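Local structure of PHD finger protein 14 (Danio rerio, 7D86) at residues S169-E174 and P180-C185. The protein reads histone H3, preferring the unmodified form, and represses PDGFRA expression, its tandem PHD and pre-PHD zinc fingers being required for histone binding. Residues are numbered along the deposited sequence; the frame is centred on the assembly and turned at random.
Sequences SEAAAE and PFFAYC. With ZN (zinc ion), chain B.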
ATOM      1  N   SER A 169      -3.515  -4.655   7.897  1.00 27.33           N
ATOM      2  CA  SER A 169      -2.878  -4.648   9.203  1.00 29.28           C
ATOM      3  C   SER A 169      -1.427  -5.088   9.083  1.00 28.94           C
ATOM      4  O   SER A 169      -1.052  -5.831   8.172  1.00 27.70           O
ATOM      5  CB  SER A 169      -3.611  -5.573  10.199  1.00 33.14           C
ATOM      6  OG  SER A 169      -4.976  -5.220  10.337  1.00 34.62           O
ATOM      7  N   GLU A 170      -0.613  -4.624  10.023  1.00 30.36           N
ATOM      8  CA  GLU A 170       0.749  -5.114  10.184  1.00 31.24           C
ATOM      9  C   GLU A 170       0.910  -5.572  11.625  1.00 34.83           C
ATOM     10  O   GLU A 170       0.676  -4.791  12.550  1.00 34.92           O
ATOM     11  CB  GLU A 170       1.783  -4.039   9.842  1.00 34.17           C
ATOM     12  CG  GLU A 170       3.231  -4.507  10.007  1.00 39.39           C
ATOM     13  CD  GLU A 170       4.246  -3.420   9.678  1.00 51.32           C
ATOM     14  OE1 GLU A 170       5.453  -3.733   9.616  1.00 56.68           O
ATOM     15  OE2 GLU A 170       3.840  -2.255   9.477  1.00 50.73           O
ATOM     16  N   ALA A 171       1.295  -6.833  11.815  1.00 32.09           N
ATOM     17  CA  ALA A 171       1.522  -7.345  13.158  1.00 32.55           C
ATOM     18  C   ALA A 171       2.710  -6.642  13.809  1.00 33.52           C
ATOM     19  O   ALA A 171       3.676  -6.258  13.145  1.00 33.17           O
ATOM     20  CB  ALA A 171       1.764  -8.859  13.120  1.00 32.16           C
ATOM     21  N   ALA A 172       2.633  -6.469  15.125  1.00 34.60           N
ATOM     22  CA  ALA A 172       3.759  -5.890  15.837  1.00 39.47           C
ATOM     23  C   ALA A 172       4.950  -6.848  15.841  1.00 43.28           C
ATOM     24  O   ALA A 172       4.807  -8.066  15.680  1.00 42.86           O
ATOM     25  CB  ALA A 172       3.367  -5.537  17.268  1.00 42.25           C
ATOM     26  N   ALA A 173       6.140  -6.274  16.041  1.00 39.56           N
ATOM     27  CA  ALA A 173       7.368  -7.066  16.080  1.00 46.11           C
ATOM     28  C   ALA A 173       7.302  -8.159  17.141  1.00 50.28           C
ATOM     29  O   ALA A 173       7.759  -9.284  16.912  1.00 50.44           O
ATOM     30  CB  ALA A 173       8.570  -6.155  16.334  1.00 49.23           C
ATOM     31  N   GLU A 174       6.744  -7.844  18.313  1.00 50.58           N
ATOM     32  CA  GLU A 174       6.664  -8.826  19.387  1.00 57.99           C
ATOM     33  C   GLU A 174       5.709  -9.967  19.068  1.00 52.59           C
ATOM     34  O   GLU A 174       5.758 -11.000  19.741  1.00 49.63           O
ATOM     35  CB  GLU A 174       6.240  -8.143  20.687  1.00 68.90           C
ATOM     36  CG  GLU A 174       4.909  -7.418  20.585  1.00 81.18           C
ATOM     37  CD  GLU A 174       4.569  -6.637  21.838  1.00 94.85           C
ATOM     38  OE1 GLU A 174       4.820  -7.151  22.948  1.00101.87           O
ATOM     39  OE2 GLU A 174       4.058  -5.504  21.714  1.00 99.18           O
ATOM     40  N   PRO A 180       4.377 -10.368   8.547  1.00 31.75           N
ATOM     41  CA  PRO A 180       3.537  -9.582   9.458  1.00 32.22           C
ATOM     42  C   PRO A 180       2.392  -8.848   8.780  1.00 28.22           C
ATOM     43  O   PRO A 180       1.552  -8.270   9.478  1.00 27.56           O
ATOM     44  CB  PRO A 180       4.538  -8.591  10.073  1.00 36.75           C
ATOM     45  CG  PRO A 180       5.570  -8.408   9.012  1.00 36.19           C
ATOM     46  CD  PRO A 180       5.679  -9.728   8.290  1.00 31.83           C
ATOM     47  N   PHE A 181       2.316  -8.841   7.455  1.00 26.79           N
ATOM     48  CA  PHE A 181       1.304  -8.066   6.753  1.00 28.53           C
ATOM     49  C   PHE A 181       0.109  -8.952   6.433  1.00 27.96           C
ATOM     50  O   PHE A 181       0.240  -9.937   5.705  1.00 31.49           O
ATOM     51  CB  PHE A 181       1.889  -7.458   5.481  1.00 25.13           C
ATOM     52  CG  PHE A 181       3.012  -6.509   5.746  1.00 27.90           C
ATOM     53  CD1 PHE A 181       2.755  -5.218   6.172  1.00 32.29           C
ATOM     54  CD2 PHE A 181       4.329  -6.908   5.586  1.00 26.87           C
ATOM     55  CE1 PHE A 181       3.794  -4.335   6.423  1.00 33.82           C
ATOM     56  CE2 PHE A 181       5.368  -6.037   5.841  1.00 30.68           C
ATOM     57  CZ  PHE A 181       5.094  -4.741   6.263  1.00 33.51           C
ATOM     58  N   PHE A 182      -1.058  -8.599   6.966  1.00 27.23           N
ATOM     59  CA  PHE A 182      -2.254  -9.382   6.709  1.00 27.53           C
ATOM     60  C   PHE A 182      -3.444  -8.454   6.510  1.00 27.14           C
ATOM     61  O   PHE A 182      -3.406  -7.266   6.849  1.00 24.97           O
ATOM     62  CB  PHE A 182      -2.520 -10.390   7.842  1.00 31.25           C
ATOM     63  CG  PHE A 182      -2.708  -9.753   9.184  1.00 29.12           C
ATOM     64  CD1 PHE A 182      -1.616  -9.396   9.959  1.00 29.19           C
ATOM     65  CD2 PHE A 182      -3.982  -9.526   9.682  1.00 27.71           C
ATOM     66  CE1 PHE A 182      -1.790  -8.812  11.201  1.00 29.85           C
ATOM     67  CE2 PHE A 182      -4.161  -8.945  10.924  1.00 29.33           C
ATOM     68  CZ  PHE A 182      -3.066  -8.588  11.684  1.00 32.77           C
ATOM     69  N   ALA A 183      -4.502  -9.017   5.939  1.00 24.20           N
ATOM     70  CA  ALA A 183      -5.709  -8.269   5.637  1.00 27.15           C
ATOM     71  C   ALA A 183      -6.938  -9.124   5.910  1.00 28.94           C
ATOM     72  O   ALA A 183      -6.940 -10.330   5.653  1.00 28.67           O
ATOM     73  CB  ALA A 183      -5.732  -7.813   4.181  1.00 27.99           C
ATOM     74  N   TYR A 184      -7.994  -8.473   6.391  1.00 31.85           N
ATOM     75  CA  TYR A 184      -9.274  -9.109   6.680  1.00 30.00           C
ATOM     76  C   TYR A 184     -10.378  -8.410   5.905  1.00 32.65           C
ATOM     77  O   TYR A 184     -10.382  -7.179   5.787  1.00 30.43           O
ATOM     78  CB  TYR A 184      -9.623  -9.053   8.169  1.00 29.24           C
ATOM     79  CG  TYR A 184      -8.742  -9.857   9.098  1.00 29.31           C
ATOM     80  CD1 TYR A 184      -8.263 -11.109   8.743  1.00 33.43           C
ATOM     81  CD2 TYR A 184      -8.407  -9.357  10.349  1.00 37.11           C
ATOM     82  CE1 TYR A 184      -7.463 -11.844   9.616  1.00 34.72           C
ATOM     83  CE2 TYR A 184      -7.619 -10.070  11.221  1.00 37.83           C
ATOM     84  CZ  TYR A 184      -7.144 -11.309  10.851  1.00 32.89           C
ATOM     85  OH  TYR A 184      -6.350 -11.990  11.731  1.00 36.52           O
ATOM     86  N   CYS A 185     -11.336  -9.185   5.406  1.00 25.16           N
ATOM     87  CA  CYS A 185     -12.489  -8.539   4.796  1.00 25.71           C
ATOM     88  C   CYS A 185     -13.289  -7.806   5.874  1.00 26.58           C
ATOM     89  O   CYS A 185     -13.015  -7.923   7.074  1.00 27.59           O
ATOM     90  CB  CYS A 185     -13.367  -9.566   4.083  1.00 26.59           C
ATOM     91  SG  CYS A 185     -14.199 -10.697   5.230  1.00 30.59           S
TER
HETATM   92 ZN    ZN B 501     -12.970 -12.669   5.469  1.00 32.86          ZN
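With chi1 at 60°, CG of F182 stands between its own backbone N and carbonyl carbon, and from there the ring reaches across to S169, the partner of F182 in a hydrogen-bonded antiparallel pair. CB of S169 sits over one face, 3.7 Å from the ring centroid, a CH-pi contact displaced toward the rim at CZ. The CE1 side of the same ring meets CB of A171 at 4.0 Å. Cut back to alanine, F182 would lose the ring that CB of S169 and CB of A171 rest on, which is likely to open a gap over that face of the hairpin. On the other face of the sheet, E170 and F181 run side by side in the same direction. The glutamate is fully extended, chi1 180°, which lays its chain alongside the F181 ring, E170 CD 3.4 Å from F181 CE1, with carboxylate and ring planes 30° apart. Between the strands, S169 N gives F182 O a 2.8 Å bond, and F182 N returns one to S169 O. Past that pair, A171 N reaches P180 O at 2.8 Å. This two-stranded hairpin belongs to the second PHD finger, and its outgoing strand leads to C185, which binds zinc with C148, C153 and H188. Y101, from helix 96-101, hydrogen-bonds S169 O and meets F181 edge-to-face, tying the hairpin to the pre-PHD finger, while A183 hydrogen-bonds D149, just past strand 145-147.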